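Local coordinates for protein catalase (Bacillus pumilus, PDB 4QOL) that disproportionates hydrogen peroxide to water and oxygen at a heme active site and also shows peroxidase-like reactivity toward phenolic substrates, at residues 214-219 with 261-266; 443-448 with 472-477. One frame throughout, in Å; residues are numbered along the deposited sequence.

Interaction 1: 214-219 with 261-266; sequences VKYHWR and LYVQLM
R219 lays its guanidinium flat on the ring of Y262, planes 7° apart, with R219 CZ 4.0 Å from the Y262 ring centroid. The overlap is off-centre: R219 NH1 lies above the ring, offset toward its rim, and NH2 reaches toward the hydroxyl, at an angle too poor for a hydrogen bond. A bend at chi3 (51°) folds the arginine over its diagonal neighbour. On the face that carries Y262, H217 NE2 donates to Q264 OE1 at 2.8 Å. The acceptor lies near the imidazole plane, yet the donor stands 43° out of the amide's carbonyl plane. Q264 NE2 is held by the backbone oxygens of W285 and Y290, so both ends of the amide are fixed. Across the face of V214, Y216 and W218 the contacts are apolar: L261 CD1 sits 3.6 Å from the centroid of the W218 six-membered ring, almost on its normal, and V263 CG1 meets Y216 CD1 obliquely at 3.7 Å. Paired N-H and C=O groups of K215 with Q264 and of H217 with Y262 establish an antiparallel ladder within the catalase beta-barrel. Because NE2 is the donor, H217 carries a proton there, and a neutral imidazole would probably be the NE2-H tautomer.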
ATOM      1  N   VAL A 214       2.790  22.057 -32.811  1.00 15.56           N
ATOM      2  CA  VAL A 214       3.461  20.947 -33.412  1.00 16.39           C
ATOM      3  C   VAL A 214       2.653  19.667 -33.239  1.00 15.52           C
ATOM      4  O   VAL A 214       2.000  19.488 -32.225  1.00 17.05           O
ATOM      5  CB  VAL A 214       4.913  20.792 -32.868  1.00 17.02           C
ATOM      6  CG1 VAL A 214       4.902  20.424 -31.403  1.00 17.59           C
ATOM      7  CG2 VAL A 214       5.735  19.807 -33.697  1.00 17.30           C
ATOM      8  N   LYS A 215       2.740  18.808 -34.244  1.00 15.31           N
ATOM      9  CA  LYS A 215       2.305  17.425 -34.202  1.00 16.95           C
ATOM     10  C   LYS A 215       3.473  16.528 -34.572  1.00 17.83           C
ATOM     11  O   LYS A 215       4.272  16.808 -35.475  1.00 19.56           O
ATOM     12  CB  LYS A 215       1.089  17.225 -35.138  1.00 17.82           C
ATOM     13  CG  LYS A 215      -0.195  17.672 -34.494  1.00 18.96           C
ATOM     14  CD  LYS A 215      -1.426  17.227 -35.266  1.00 20.69           C
ATOM     15  CE  LYS A 215      -2.676  17.765 -34.622  1.00 18.97           C
ATOM     16  NZ  LYS A 215      -3.118  17.106 -33.402  1.00 19.35           N
ATOM     17  N   TYR A 216       3.565  15.414 -33.850  1.00 17.55           N
ATOM     18  CA  TYR A 216       4.607  14.406 -34.058  1.00 17.43           C
ATOM     19  C   TYR A 216       4.070  13.160 -34.786  1.00 18.31           C
ATOM     20  O   TYR A 216       2.931  12.668 -34.504  1.00 18.46           O
ATOM     21  CB  TYR A 216       5.115  13.931 -32.722  1.00 17.15           C
ATOM     22  CG  TYR A 216       5.860  14.938 -31.863  1.00 16.55           C
ATOM     23  CD1 TYR A 216       7.205  15.185 -32.049  1.00 16.02           C
ATOM     24  CD2 TYR A 216       5.229  15.542 -30.765  1.00 16.30           C
ATOM     25  CE1 TYR A 216       7.899  16.063 -31.238  1.00 16.85           C
ATOM     26  CE2 TYR A 216       5.930  16.382 -29.915  1.00 17.27           C
ATOM     27  CZ  TYR A 216       7.256  16.646 -30.162  1.00 16.31           C
ATOM     28  OH  TYR A 216       7.935  17.429 -29.287  1.00 17.27           O
ATOM     29  N   HIS A 217       4.918  12.583 -35.628  1.00 18.34           N
ATOM     30  CA  HIS A 217       4.564  11.381 -36.372  1.00 18.51           C
ATOM     31  C   HIS A 217       5.766  10.451 -36.455  1.00 18.19           C
ATOM     32  O   HIS A 217       6.888  10.931 -36.740  1.00 22.12           O
ATOM     33  CB  HIS A 217       4.161  11.776 -37.794  1.00 19.05           C
ATOM     34  CG  HIS A 217       2.986  12.687 -37.839  1.00 18.83           C
ATOM     35  ND1 HIS A 217       1.684  12.222 -37.814  1.00 19.78           N
ATOM     36  CD2 HIS A 217       2.907  14.025 -37.931  1.00 20.08           C
ATOM     37  CE1 HIS A 217       0.853  13.250 -37.880  1.00 19.56           C
ATOM     38  NE2 HIS A 217       1.572  14.354 -37.959  1.00 20.47           N
ATOM     39  N   TRP A 218       5.571   9.162 -36.179  1.00 18.51           N
ATOM     40  CA  TRP A 218       6.621   8.171 -36.322  1.00 17.57           C
ATOM     41  C   TRP A 218       6.282   7.267 -37.540  1.00 18.40           C
ATOM     42  O   TRP A 218       5.192   6.669 -37.594  1.00 17.66           O
ATOM     43  CB  TRP A 218       6.674   7.270 -35.084  1.00 17.17           C
ATOM     44  CG  TRP A 218       7.097   7.894 -33.788  1.00 16.68           C
ATOM     45  CD1 TRP A 218       6.287   8.153 -32.675  1.00 18.25           C
ATOM     46  CD2 TRP A 218       8.432   8.261 -33.393  1.00 16.17           C
ATOM     47  NE1 TRP A 218       7.053   8.663 -31.640  1.00 17.12           N
ATOM     48  CE2 TRP A 218       8.367   8.711 -32.043  1.00 15.90           C
ATOM     49  CE3 TRP A 218       9.694   8.190 -34.015  1.00 16.16           C
ATOM     50  CZ2 TRP A 218       9.507   9.101 -31.327  1.00 16.95           C
ATOM     51  CZ3 TRP A 218      10.829   8.640 -33.301  1.00 16.34           C
ATOM     52  CH2 TRP A 218      10.716   9.081 -31.973  1.00 16.88           C
ATOM     53  N   ARG A 219       7.219   7.158 -38.472  1.00 19.26           N
ATOM     54  CA  ARG A 219       7.085   6.304 -39.669  1.00 20.53           C
ATOM     55  C   ARG A 219       8.033   5.087 -39.618  1.00 20.00           C
ATOM     56  O   ARG A 219       9.272   5.243 -39.560  1.00 18.22           O
ATOM     57  CB  ARG A 219       7.385   7.111 -40.932  1.00 25.13           C
ATOM     58  CG  ARG A 219       6.125   7.780 -41.358  1.00 28.52           C
ATOM     59  CD  ARG A 219       6.329   8.947 -42.325  1.00 33.78           C
ATOM     60  NE  ARG A 219       7.139   8.671 -43.488  1.00 34.30           N
ATOM     61  CZ  ARG A 219       7.401   9.594 -44.424  1.00 36.27           C
ATOM     62  NH1 ARG A 219       6.886  10.830 -44.331  1.00 33.32           N
ATOM     63  NH2 ARG A 219       8.136   9.266 -45.486  1.00 35.21           N
ATOM     64  N   LEU A 261      11.156  10.097 -37.236  1.00 18.88           N
ATOM     65  CA  LEU A 261      10.316  11.143 -36.620  1.00 19.49           C
ATOM     66  C   LEU A 261      10.113  12.327 -37.581  1.00 19.81           C
ATOM     67  O   LEU A 261      11.067  12.880 -38.045  1.00 19.77           O
ATOM     68  CB  LEU A 261      11.010  11.698 -35.351  1.00 20.01           C
ATOM     69  CG  LEU A 261      10.142  12.641 -34.536  1.00 20.09           C
ATOM     70  CD1 LEU A 261       8.858  11.978 -34.027  1.00 20.88           C
ATOM     71  CD2 LEU A 261      10.964  13.167 -33.369  1.00 20.49           C
ATOM     72  N   TYR A 262       8.853  12.654 -37.851  1.00 20.24           N
ATOM     73  CA  TYR A 262       8.449  13.809 -38.611  1.00 20.30           C
ATOM     74  C   TYR A 262       7.583  14.690 -37.734  1.00 21.09           C
ATOM     75  O   TYR A 262       6.855  14.207 -36.877  1.00 21.56           O
ATOM     76  CB  TYR A 262       7.631  13.422 -39.815  1.00 20.77           C
ATOM     77  CG  TYR A 262       8.411  12.731 -40.900  1.00 21.63           C
ATOM     78  CD1 TYR A 262       8.652  11.384 -40.806  1.00 21.64           C
ATOM     79  CD2 TYR A 262       8.971  13.448 -41.961  1.00 21.69           C
ATOM     80  CE1 TYR A 262       9.421  10.721 -41.759  1.00 24.31           C
ATOM     81  CE2 TYR A 262       9.731  12.787 -42.924  1.00 23.38           C
ATOM     82  CZ  TYR A 262       9.910  11.402 -42.818  1.00 25.13           C
ATOM     83  OH  TYR A 262      10.672  10.763 -43.791  1.00 31.79           O
ATOM     84  N   VAL A 263       7.656  15.995 -37.958  1.00 19.52           N
ATOM     85  CA  VAL A 263       6.711  16.918 -37.355  1.00 19.65           C
ATOM     86  C   VAL A 263       5.949  17.715 -38.387  1.00 19.88           C
ATOM     87  O   VAL A 263       6.406  17.921 -39.504  1.00 19.31           O
ATOM     88  CB  VAL A 263       7.368  17.888 -36.351  1.00 20.70           C
ATOM     89  CG1 VAL A 263       7.914  17.082 -35.177  1.00 20.62           C
ATOM     90  CG2 VAL A 263       8.459  18.721 -36.992  1.00 19.30           C
ATOM     91  N   GLN A 264       4.771  18.186 -37.980  1.00 20.09           N
ATOM     92  CA  GLN A 264       4.088  19.288 -38.664  1.00 19.27           C
ATOM     93  C   GLN A 264       4.076  20.499 -37.760  1.00 19.30           C
ATOM     94  O   GLN A 264       3.938  20.372 -36.534  1.00 17.77           O
ATOM     95  CB  GLN A 264       2.614  18.893 -38.942  1.00 19.54           C
ATOM     96  CG  GLN A 264       2.380  17.709 -39.837  1.00 20.21           C
ATOM     97  CD  GLN A 264       0.914  17.288 -39.846  1.00 21.25           C
ATOM     98  OE1 GLN A 264       0.429  16.672 -38.901  1.00 20.07           O
ATOM     99  NE2 GLN A 264       0.201  17.628 -40.920  1.00 20.25           N
ATOM    100  N   LEU A 265       4.238  21.673 -38.369  1.00 18.95           N
ATOM    101  CA  LEU A 265       4.303  22.921 -37.621  1.00 20.66           C
ATOM    102  C   LEU A 265       3.207  23.866 -38.129  1.00 20.19           C
ATOM    103  O   LEU A 265       3.021  24.011 -39.344  1.00 21.83           O
ATOM    104  CB  LEU A 265       5.693  23.579 -37.730  1.00 23.11           C
ATOM    105  CG  LEU A 265       6.812  22.812 -37.004  1.00 26.08           C
ATOM    106  CD1 LEU A 265       8.176  23.213 -37.524  1.00 26.48           C
ATOM    107  CD2 LEU A 265       6.724  23.040 -35.495  1.00 26.92           C
ATOM    108  N   MET A 266       2.475  24.477 -37.206  1.00 19.24           N
ATOM    109  CA  MET A 266       1.386  25.416 -37.514  1.00 20.33           C
ATOM    110  C   MET A 266       1.550  26.686 -36.699  1.00 21.07           C
ATOM    111  O   MET A 266       1.772  26.633 -35.489  1.00 21.78           O
ATOM    112  CB  MET A 266       0.038  24.734 -37.232  1.00 20.13           C
ATOM    113  CG  MET A 266      -1.158  25.643 -37.294  1.00 19.51           C
ATOM    114  SD  MET A 266      -2.680  24.811 -36.723  1.00 20.91           S
ATOM    115  CE  MET A 266      -3.020  23.612 -37.976  1.00 21.38           C
TER

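Interaction 2: 443-448 with 472-477; sequences NLTADL and QRLADS
Polar contact between the two helices rests on one hydroxyl pair. S477 OG, anti to its backbone N (chi1 177°), reaches across and donates to T445 OG1 at 2.8 Å. The threonine oxygen lies beside its own backbone N, anti to the carbonyl carbon, and is also hydrogen-bonded to the carbonyl oxygen of I441, one turn earlier in helix 434-448. With that carbonyl able only to accept, T445 OG1 would give its proton to I441 and take one from S477, so a single oxygen serves both partners. The methyl of T445 follows the serine too, CG2 standing 3.4 Å from S477 OG. An alanine here removes the hydroxyl and the methyl, and with them the bonds to S477 and I441, which would probably loosen the packing of the two helices at this point.

Apolar contact centres on L474, whose two methyls divide their partners. Its CD2 meets L444 CB at 3.9 Å and also lies 3.6 Å from T445 OG1, while its CD1 touches L448 CD1 at 4.0 Å, the two leucine side chains crossing at about a right angle. I460 and F463 of helix 453-466 also pack on L474, and W165 of helix 161-169 packs on L444 and L448.

The segment axes approach to 9.7 Å with 49° between their directions and bury 211 Å² in all, evidence of modest, oblique packing by a few side chains. This is helix-on-helix packing in the C-terminal helical region characteristic of heme catalases.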
ATOM      1  N   ASN A 443     -15.714  -4.997 -40.803  1.00 20.00           N
ATOM      2  CA  ASN A 443     -15.281  -4.992 -39.377  1.00 18.35           C
ATOM      3  C   ASN A 443     -16.315  -4.312 -38.491  1.00 17.79           C
ATOM      4  O   ASN A 443     -16.665  -4.804 -37.429  1.00 18.12           O
ATOM      5  CB  ASN A 443     -13.963  -4.257 -39.252  1.00 20.47           C
ATOM      6  CG  ASN A 443     -12.820  -4.954 -39.948  1.00 19.62           C
ATOM      7  OD1 ASN A 443     -12.865  -6.158 -40.191  1.00 22.11           O
ATOM      8  ND2 ASN A 443     -11.737  -4.201 -40.211  1.00 18.17           N
ATOM      9  N   LEU A 444     -16.904  -3.228 -39.008  1.00 16.95           N
ATOM     10  CA  LEU A 444     -18.015  -2.560 -38.309  1.00 17.54           C
ATOM     11  C   LEU A 444     -19.238  -3.419 -38.195  1.00 17.59           C
ATOM     12  O   LEU A 444     -19.864  -3.491 -37.165  1.00 19.00           O
ATOM     13  CB  LEU A 444     -18.382  -1.237 -38.978  1.00 18.76           C
ATOM     14  CG  LEU A 444     -17.403  -0.075 -38.782  1.00 17.51           C
ATOM     15  CD1 LEU A 444     -17.773   1.035 -39.734  1.00 17.11           C
ATOM     16  CD2 LEU A 444     -17.399   0.462 -37.354  1.00 19.20           C
ATOM     17  N   THR A 445     -19.585  -4.108 -39.289  1.00 19.06           N
ATOM     18  CA  THR A 445     -20.772  -4.959 -39.277  1.00 17.93           C
ATOM     19  C   THR A 445     -20.654  -6.076 -38.252  1.00 17.77           C
ATOM     20  O   THR A 445     -21.603  -6.365 -37.492  1.00 18.39           O
ATOM     21  CB  THR A 445     -21.021  -5.540 -40.722  1.00 20.00           C
ATOM     22  OG1 THR A 445     -21.253  -4.461 -41.647  1.00 19.10           O
ATOM     23  CG2 THR A 445     -22.156  -6.505 -40.735  1.00 20.91           C
ATOM     24  N   ALA A 446     -19.507  -6.713 -38.206  1.00 17.47           N
ATOM     25  CA  ALA A 446     -19.286  -7.798 -37.262  1.00 17.90           C
ATOM     26  C   ALA A 446     -19.414  -7.321 -35.817  1.00 18.24           C
ATOM     27  O   ALA A 446     -19.822  -8.062 -34.951  1.00 21.81           O
ATOM     28  CB  ALA A 446     -17.930  -8.440 -37.482  1.00 18.83           C
ATOM     29  N   ASP A 447     -18.981  -6.075 -35.578  1.00 17.46           N
ATOM     30  CA  ASP A 447     -19.059  -5.491 -34.257  1.00 17.14           C
ATOM     31  C   ASP A 447     -20.423  -5.011 -33.821  1.00 17.68           C
ATOM     32  O   ASP A 447     -20.760  -5.045 -32.626  1.00 18.39           O
ATOM     33  CB  ASP A 447     -18.057  -4.311 -34.168  1.00 18.41           C
ATOM     34  CG  ASP A 447     -17.237  -4.332 -32.862  1.00 20.52           C
ATOM     35  OD1 ASP A 447     -16.557  -5.346 -32.626  1.00 24.39           O
ATOM     36  OD2 ASP A 447     -17.411  -3.406 -32.055  1.00 17.43           O
ATOM     37  N   LEU A 448     -21.205  -4.522 -34.796  1.00 17.55           N
ATOM     38  CA  LEU A 448     -22.487  -3.873 -34.528  1.00 18.15           C
ATOM     39  C   LEU A 448     -23.677  -4.842 -34.568  1.00 18.77           C
ATOM     40  O   LEU A 448     -24.757  -4.512 -34.093  1.00 19.35           O
ATOM     41  CB  LEU A 448     -22.719  -2.759 -35.544  1.00 18.11           C
ATOM     42  CG  LEU A 448     -21.996  -1.452 -35.158  1.00 17.89           C
ATOM     43  CD1 LEU A 448     -21.868  -0.541 -36.325  1.00 19.55           C
ATOM     44  CD2 LEU A 448     -22.729  -0.699 -34.051  1.00 17.97           C
ATOM     45  N   GLN A 472     -24.737   4.447 -45.752  1.00 22.23           N
ATOM     46  CA  GLN A 472     -25.652   3.550 -46.506  1.00 22.89           C
ATOM     47  C   GLN A 472     -25.119   2.128 -46.671  1.00 21.68           C
ATOM     48  O   GLN A 472     -25.893   1.174 -46.515  1.00 20.01           O
ATOM     49  CB  GLN A 472     -25.973   4.186 -47.882  1.00 23.67           C
ATOM     50  CG  GLN A 472     -27.060   3.398 -48.619  1.00 24.02           C
ATOM     51  CD  GLN A 472     -28.397   3.492 -47.907  1.00 24.50           C
ATOM     52  OE1 GLN A 472     -28.987   4.586 -47.828  1.00 26.13           O
ATOM     53  NE2 GLN A 472     -28.916   2.360 -47.434  1.00 25.53           N
ATOM     54  N   ARG A 473     -23.831   1.976 -46.977  1.00 21.72           N
ATOM     55  CA  ARG A 473     -23.174   0.693 -47.073  1.00 23.82           C
ATOM     56  C   ARG A 473     -23.266  -0.063 -45.769  1.00 24.11           C
ATOM     57  O   ARG A 473     -23.502  -1.274 -45.748  1.00 22.77           O
ATOM     58  CB  ARG A 473     -21.701   0.827 -47.507  1.00 24.95           C
ATOM     59  CG  ARG A 473     -21.562   1.117 -48.988  1.00 26.48           C
ATOM     60  CD  ARG A 473     -20.150   1.409 -49.461  1.00 28.18           C
ATOM     61  NE  ARG A 473     -19.316   0.232 -49.504  1.00 29.55           N
ATOM     62  CZ  ARG A 473     -18.212   0.120 -50.246  1.00 30.72           C
ATOM     63  NH1 ARG A 473     -17.779   1.107 -50.996  1.00 32.38           N
ATOM     64  NH2 ARG A 473     -17.509  -0.995 -50.195  1.00 35.32           N
ATOM     65  N   LEU A 474     -23.092   0.656 -44.658  1.00 22.37           N
ATOM     66  CA  LEU A 474     -23.141  -0.036 -43.351  1.00 22.20           C
ATOM     67  C   LEU A 474     -24.548  -0.466 -43.014  1.00 20.77           C
ATOM     68  O   LEU A 474     -24.774  -1.608 -42.549  1.00 20.27           O
ATOM     69  CB  LEU A 474     -22.581   0.935 -42.267  1.00 22.32           C
ATOM     70  CG  LEU A 474     -21.951   0.438 -41.001  1.00 23.63           C
ATOM     71  CD1 LEU A 474     -22.346   1.324 -39.786  1.00 24.11           C
ATOM     72  CD2 LEU A 474     -21.894  -1.041 -40.726  1.00 22.88           C
ATOM     73  N   ALA A 475     -25.524   0.413 -43.299  1.00 19.12           N
ATOM     74  CA  ALA A 475     -26.948   0.075 -43.099  1.00 19.83           C
ATOM     75  C   ALA A 475     -27.285  -1.168 -43.888  1.00 20.39           C
ATOM     76  O   ALA A 475     -27.976  -2.067 -43.384  1.00 21.52           O
ATOM     77  CB  ALA A 475     -27.862   1.246 -43.455  1.00 20.78           C
ATOM     78  N   ASP A 476     -26.818  -1.202 -45.126  1.00 21.86           N
ATOM     79  CA  ASP A 476     -27.131  -2.299 -46.026  1.00 21.17           C
ATOM     80  C   ASP A 476     -26.580  -3.590 -45.470  1.00 21.35           C
ATOM     81  O   ASP A 476     -27.256  -4.625 -45.416  1.00 22.22           O
ATOM     82  CB  ASP A 476     -26.520  -2.033 -47.412  1.00 22.23           C
ATOM     83  CG  ASP A 476     -27.245  -0.906 -48.194  1.00 23.16           C
ATOM     84  OD1 ASP A 476     -28.321  -0.408 -47.767  1.00 24.30           O
ATOM     85  OD2 ASP A 476     -26.757  -0.574 -49.292  1.00 26.13           O
ATOM     86  N   SER A 477     -25.322  -3.537 -45.037  1.00 21.90           N
ATOM     87  CA  SER A 477     -24.607  -4.732 -44.572  1.00 21.95           C
ATOM     88  C   SER A 477     -25.229  -5.266 -43.263  1.00 23.75           C
ATOM     89  O   SER A 477     -25.354  -6.475 -43.036  1.00 19.90           O
ATOM     90  CB  SER A 477     -23.119  -4.373 -44.476  1.00 23.45           C
ATOM     91  OG  SER A 477     -22.366  -5.455 -43.958  1.00 28.72           O
TER

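Reading from the N terminus, strand 211-220 comes first; the 41 residues between 214-219 and 261-266 include helices 229-236 and 242-253, and interaction 1 closes that loop as the chain returns in strand 258-267. The chain then supplies strand 293-302 to the same sheet and runs on to the C-terminal helices. There interaction 2 closes a shorter loop, the 23 residues between 443-448 and 472-477, largely helix 453-466, bringing helix 468-478 against helix 434-448. The two loops are in series, neither nested nor crossed. Their centres lie 33 Å apart and their nearest atoms about 20 Å, so they do not touch: interaction 1 ties neighbouring barrel strands, interaction 2 ties helices of the C-terminal region.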